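Local coordinates for protein particle-associated lyase (Acinetobacter bacteriophage AP22, PDB 4Y9V) that probably cleaves the capsular polysaccharide of Acinetobacter baumannii by a lyase reaction, as the tailspike with which the phage degrades the host capsule, at residues P164-Y169 with I378-G383. Sequence-based numbering, arbitrary orientation. Where two conformers were deposited one is given.
Unlike the reference sequence in segment 378-383: Glu-380 (reference Lys). With 49S (2-acetamido-2-deoxy-beta-D-mannopyranuronic acid), chain B; 49T (2-acetamido-2-deoxy-alpha-D-fucopyranose), chain C; EDO (1,2-ethanediol), chain D; SO4 (sulfate ion), chain K.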
ATOM      1  N   PRO A 164     -25.463   0.874  18.159  1.00  6.08           N
ATOM      2  CA  PRO A 164     -26.907   0.835  18.298  1.00  6.25           C
ATOM      3  C   PRO A 164     -27.613  -0.010  17.255  1.00  5.71           C
ATOM      4  O   PRO A 164     -28.843  -0.178  17.314  1.00  6.81           O
ATOM      5  CB  PRO A 164     -27.299   2.322  18.181  1.00  7.12           C
ATOM      6  CG  PRO A 164     -26.262   2.853  17.171  1.00  7.56           C
ATOM      7  CD  PRO A 164     -24.985   2.183  17.651  1.00  6.95           C
ATOM      8  N   TYR A 165     -26.893  -0.547  16.259  1.00  5.62           N
ATOM      9  CA  TYR A 165     -27.563  -1.215  15.161  1.00  5.76           C
ATOM     10  C   TYR A 165     -28.067  -2.619  15.480  1.00  5.84           C
ATOM     11  O   TYR A 165     -29.057  -3.063  14.878  1.00  6.75           O
ATOM     12  CB  TYR A 165     -26.664  -1.226  13.888  1.00  6.24           C
ATOM     13  CG  TYR A 165     -26.718   0.130  13.201  1.00  5.95           C
ATOM     14  CD1 TYR A 165     -25.852   1.144  13.570  1.00  6.08           C
ATOM     15  CD2 TYR A 165     -27.691   0.392  12.258  1.00  6.61           C
ATOM     16  CE1 TYR A 165     -25.957   2.404  12.968  1.00  5.98           C
ATOM     17  CE2 TYR A 165     -27.795   1.637  11.666  1.00  6.99           C
ATOM     18  CZ  TYR A 165     -26.944   2.646  12.023  1.00  6.15           C
ATOM     19  OH  TYR A 165     -27.090   3.880  11.437  1.00  7.03           O
ATOM     20  N   ARG A 166     -27.358  -3.373  16.340  1.00  5.34           N
ATOM     21  CA  ARG A 166     -27.777  -4.737  16.676  1.00  5.55           C
ATOM     22  C   ARG A 166     -27.465  -4.960  18.148  1.00  5.61           C
ATOM     23  O   ARG A 166     -26.443  -4.511  18.650  1.00  5.49           O
ATOM     24  CB  ARG A 166     -27.053  -5.791  15.821  1.00  5.66           C
ATOM     25  CG  ARG A 166     -27.236  -5.611  14.332  1.00  5.85           C
ATOM     26  CD  ARG A 166     -26.726  -6.784  13.519  1.00  5.68           C
ATOM     27  NE  ARG A 166     -26.680  -6.445  12.104  1.00  6.00           N
ATOM     28  CZ  ARG A 166     -26.331  -7.298  11.164  1.00  5.93           C
ATOM     29  NH1 ARG A 166     -26.050  -8.559  11.475  1.00  6.43           N
ATOM     30  NH2 ARG A 166     -26.209  -6.882   9.903  1.00  7.15           N
ATOM     31  N   ASN A 167     -28.366  -5.666  18.840  1.00  5.73           N
ATOM     32  CA  ASN A 167     -28.237  -5.786  20.269  0.62  6.04           C
ATOM     33  C   ASN A 167     -26.920  -6.456  20.699  1.00  5.64           C
ATOM     34  O   ASN A 167     -26.368  -6.121  21.750  1.00  6.12           O
ATOM     35  CB  ASN A 167     -29.456  -6.526  20.879  0.62  7.00           C
ATOM     36  CG  ASN A 167     -29.446  -7.998  20.647  0.62  8.95           C
ATOM     37  OD1 ASN A 167     -29.335  -8.475  19.543  0.62 10.44           O
ATOM     38  ND2 ASN A 167     -29.539  -8.696  21.781  0.62 12.92           N
ATOM     39  N   TYR A 168     -26.446  -7.381  19.876  1.00  5.22           N
ATOM     40  CA  TYR A 168     -25.243  -8.133  20.189  1.00  5.42           C
ATOM     41  C   TYR A 168     -23.943  -7.416  19.792  1.00  5.07           C
ATOM     42  O   TYR A 168     -22.866  -7.964  20.015  1.00  5.54           O
ATOM     43  CB  TYR A 168     -25.313  -9.522  19.571  1.00  5.96           C
ATOM     44  CG  TYR A 168     -25.493  -9.620  18.093  1.00  5.52           C
ATOM     45  CD1 TYR A 168     -24.382  -9.759  17.239  1.00  5.93           C
ATOM     46  CD2 TYR A 168     -26.752  -9.639  17.493  1.00  5.92           C
ATOM     47  CE1 TYR A 168     -24.530  -9.891  15.873  1.00  6.04           C
ATOM     48  CE2 TYR A 168     -26.910  -9.792  16.114  1.00  5.94           C
ATOM     49  CZ  TYR A 168     -25.800  -9.936  15.316  1.00  5.58           C
ATOM     50  OH  TYR A 168     -25.933 -10.155  13.955  1.00  5.86           O
ATOM     51  N   TYR A 169     -24.054  -6.188  19.302  1.00  5.08           N
ATOM     52  CA  TYR A 169     -22.862  -5.355  19.076  1.00  5.01           C
ATOM     53  C   TYR A 169     -22.478  -4.719  20.417  1.00  4.87           C
ATOM     54  O   TYR A 169     -22.818  -3.573  20.719  1.00  5.43           O
ATOM     55  CB  TYR A 169     -23.132  -4.307  18.027  1.00  5.33           C
ATOM     56  CG  TYR A 169     -23.318  -4.775  16.612  1.00  4.94           C
ATOM     57  CD1 TYR A 169     -22.988  -6.073  16.183  1.00  5.04           C
ATOM     58  CD2 TYR A 169     -23.772  -3.893  15.626  1.00  5.19           C
ATOM     59  CE1 TYR A 169     -23.119  -6.453  14.840  1.00  5.47           C
ATOM     60  CE2 TYR A 169     -23.862  -4.235  14.312  1.00  5.36           C
ATOM     61  CZ  TYR A 169     -23.542  -5.511  13.892  1.00  5.05           C
ATOM     62  OH  TYR A 169     -23.606  -5.908  12.585  1.00  5.53           O
ATOM     63  N   ILE A 378     -22.457   2.299   3.442  1.00  5.12           N
ATOM     64  CA  ILE A 378     -22.264   2.560   4.867  1.00  5.29           C
ATOM     65  C   ILE A 378     -23.654   2.453   5.515  1.00  5.64           C
ATOM     66  O   ILE A 378     -24.424   3.389   5.496  1.00  7.83           O
ATOM     67  CB  ILE A 378     -21.612   3.928   5.096  1.00  5.79           C
ATOM     68  CG1 ILE A 378     -20.319   4.114   4.370  1.00  6.42           C
ATOM     69  CG2 ILE A 378     -21.437   4.167   6.593  1.00 10.35           C
ATOM     70  CD1 ILE A 378     -19.769   5.525   4.356  1.00  8.58           C
ATOM     71  N   ALA A 379     -24.000   1.276   6.014  1.00  7.27           N
ATOM     72  CA  ALA A 379     -25.340   0.998   6.516  1.00  9.83           C
ATOM     73  C   ALA A 379     -25.413   0.764   8.007  1.00  6.37           C
ATOM     74  O   ALA A 379     -26.541   0.783   8.529  1.00  6.87           O
ATOM     75  CB  ALA A 379     -25.870  -0.285   5.889  1.00 24.07           C
ATOM     76  N   GLU A 380     -24.291   0.589   8.713  1.00  5.60           N
ATOM     77  CA  GLU A 380     -24.310   0.507  10.179  1.00  5.24           C
ATOM     78  C   GLU A 380     -23.231   1.446  10.749  1.00  5.40           C
ATOM     79  O   GLU A 380     -22.362   1.006  11.508  1.00  5.79           O
ATOM     80  CB  GLU A 380     -24.136  -0.937  10.671  1.00  5.34           C
ATOM     81  CG  GLU A 380     -25.284  -1.848  10.257  1.00  5.86           C
ATOM     82  CD  GLU A 380     -25.244  -3.238  10.903  1.00  5.63           C
ATOM     83  OE1 GLU A 380     -24.155  -3.823  11.012  1.00  6.45           O
ATOM     84  OE2 GLU A 380     -26.320  -3.731  11.308  1.00  7.41           O
ATOM     85  N   PRO A 381     -23.234   2.738  10.386  1.00  5.66           N
ATOM     86  CA  PRO A 381     -22.147   3.590  10.827  1.00  6.07           C
ATOM     87  C   PRO A 381     -22.187   3.919  12.314  1.00  5.66           C
ATOM     88  O   PRO A 381     -23.218   4.296  12.865  1.00  6.44           O
ATOM     89  CB  PRO A 381     -22.347   4.893  10.018  1.00  7.18           C
ATOM     90  CG  PRO A 381     -23.823   4.897   9.686  1.00  7.23           C
ATOM     91  CD  PRO A 381     -24.169   3.429   9.494  1.00  6.40           C
ATOM     92  N   ARG A 382     -21.021   3.849  12.935  1.00  6.34           N
ATOM     93  CA  ARG A 382     -20.802   4.256  14.325  1.00  6.02           C
ATOM     94  C   ARG A 382     -20.063   5.569  14.428  1.00  5.75           C
ATOM     95  O   ARG A 382     -20.374   6.408  15.299  1.00  6.48           O
ATOM     96  CB  ARG A 382     -20.064   3.132  15.054  1.00  6.34           C
ATOM     97  CG  ARG A 382     -19.786   3.409  16.512  1.00  6.69           C
ATOM     98  CD  ARG A 382     -19.117   2.186  17.137  1.00  7.24           C
ATOM     99  NE  ARG A 382     -18.768   2.349  18.528  1.00  7.39           N
ATOM    100  CZ  ARG A 382     -17.661   2.805  18.965  1.00 10.53           C
ATOM    101  NH1 ARG A 382     -16.739   3.319  18.129  1.00 17.12           N
ATOM    102  NH2 ARG A 382     -17.438   2.859  20.251  1.00 16.91           N
ATOM    103  N   GLY A 383     -19.069   5.786  13.570  1.00  6.74           N
ATOM    104  CA  GLY A 383     -18.307   7.005  13.580  1.00  8.55           C
ATOM    105  C   GLY A 383     -16.857   6.721  13.221  1.00  6.51           C
ATOM    106  O   GLY A 383     -16.429   5.568  13.190  1.00  7.94           O
TER
HETATM  107  C8  49S B   1     -22.345  -9.542  12.890  1.00  6.02           C
HETATM  108  C7  49S B   1     -22.571 -10.754  12.011  1.00  5.48           C
HETATM  109  O7  49S B   1     -21.630 -11.265  11.366  1.00  5.81           O
HETATM  110  N2  49S B   1     -23.824 -11.235  11.973  1.00  5.46           N
HETATM  111  C2  49S B   1     -24.227 -12.345  11.134  1.00  5.40           C
HETATM  112  C3  49S B   1     -24.461 -13.629  11.936  1.00  5.63           C
HETATM  113  O3  49S B   1     -23.278 -14.017  12.634  1.00  6.07           O
HETATM  114  C1  49S B   1     -25.509 -11.989  10.407  1.00  5.48           C
HETATM  115  O1  49S B   1     -25.397 -10.795   9.687  1.00  5.80           O
HETATM  116  O5  49S B   1     -26.546 -11.762  11.362  1.00  5.65           O
HETATM  117  C5  49S B   1     -26.884 -12.981  12.049  1.00  5.87           C
HETATM  118  C6  49S B   1     -28.067 -12.699  12.952  1.00  6.62           C
HETATM  119  O6A 49S B   1     -28.066 -11.643  13.633  1.00  7.19           O
HETATM  120  O6B 49S B   1     -28.975 -13.568  12.978  1.00  8.09           O
HETATM  121  C4  49S B   1     -25.681 -13.493  12.842  1.00  5.64           C
HETATM  122  O4  49S B   1     -26.150 -14.751  13.341  1.00  6.29           O
HETATM  123  C1  49T C   2     -25.440 -15.357  14.403  1.00  6.73           C
HETATM  124  C2  49T C   2     -26.204 -16.639  14.752  1.00  8.07           C
HETATM  125  N2  49T C   2     -26.542 -17.373  13.523  1.00  8.50           N
HETATM  126  C7  49T C   2     -25.931 -18.504  13.206  1.00  9.79           C
HETATM  127  O7  49T C   2     -24.998 -18.991  13.816  1.00 12.54           O
HETATM  128  C8  49T C   2     -26.474 -19.184  11.946  1.00 12.22           C
HETATM  129  O5  49T C   2     -25.294 -14.532  15.505  1.00  6.57           O
HETATM  130  C5  49T C   2     -26.509 -14.155  16.168  1.00  7.00           C
HETATM  131  C6  49T C   2     -26.159 -13.160  17.257  1.00  7.67           C
HETATM  132  C4  49T C   2     -27.204 -15.416  16.675  1.00  8.22           C
HETATM  133  O4  49T C   2     -26.351 -16.056  17.619  1.00  9.22           O
HETATM  134  C3  49T C   2     -27.477 -16.319  15.503  1.00  8.28           C
HETATM  135  O3  49T C   2     -28.019 -17.577  15.990  1.00 10.13           O
HETATM  136  C1  EDO D 802     -15.748   2.902  14.794  1.00  8.47           C
HETATM  137  O1  EDO D 802     -16.782   3.662  15.262  1.00  9.63           O
HETATM  138  C2  EDO D 802     -14.404   3.504  15.047  1.00  8.61           C
HETATM  139  O2  EDO D 802     -14.086   3.434  16.424  1.00 11.29           O
HETATM  140  S   SO4 K 809     -25.333  -9.213   6.368  0.80  6.01           S
HETATM  141  O1  SO4 K 809     -25.456  -8.731   7.734  1.00  8.21           O
HETATM  142  O2  SO4 K 809     -24.640  -8.200   5.551  1.00  9.44           O
HETATM  143  O3  SO4 K 809     -26.703  -9.414   5.867  1.00  9.85           O
HETATM  144  O4  SO4 K 809     -24.588 -10.487   6.231  1.00  7.53           O
HETATM  145  O   HOH W   1     -25.582   5.764  12.545  1.00  7.50           O
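The glycan pocket of this tailspike is walled partly by a loop of the Ig-like insertion, 164-169, which lies against 378-383, the end of strand 376-378 and the loop to strand 384-389 of the pectin lyase-like beta-helix; Tyr-165, Arg-166 and Tyr-169 all meet Glu-380. The Glu-380 carboxylate is held through both oxygens, each using its syn lone pair. OE2 accepts from Arg-166 NE at 2.9 Å, a salt bridge. The N-H...O angle is bent to 148°, and OE2 lies somewhat out of the guanidinium plane. OE1 accepts from Tyr-169 OH at 2.7 Å and also from Gly-338 N. The carboxylate stands nearly upright to the Tyr-169 ring, 83° between planes, and sits at that ring's edge. Nearer the backbone, Glu-380 CA lies over the centre of the Tyr-165 ring, 3.6 Å from its centroid, a CH-pi contact; Glu-380 CB and CG run on over CG of the ring. The phenol end of Tyr-165 reaches Pro-381, with OH 3.5 Å from CD, and a water links this hydroxyl to Pro-381 O; Tyr-165 OH is also hydrogen-bonded to Glu-410 N. Arg-166 runs extended from CG to NE, and past the salt bridge NH1 reaches the saccharide, donating to 49S O1 at 2.9 Å and, in plane, to Tyr-168 OH; NH2 donates almost straight to O1 of a sulfate, probably from the crystallisation liquor. Tyr-168 OH in turn donates to 49S O6A at 2.6 Å and accepts from 49S N2, its ring lying under 49T C6. Glu-380, which differs from the reference lysine, is thus a second-shell residue: it probably helps balance the charge of Arg-166 and, together with Tyr-168 OH, helps hold its guanidinium in place, tying the beta-helix to the sugar-binding arginine.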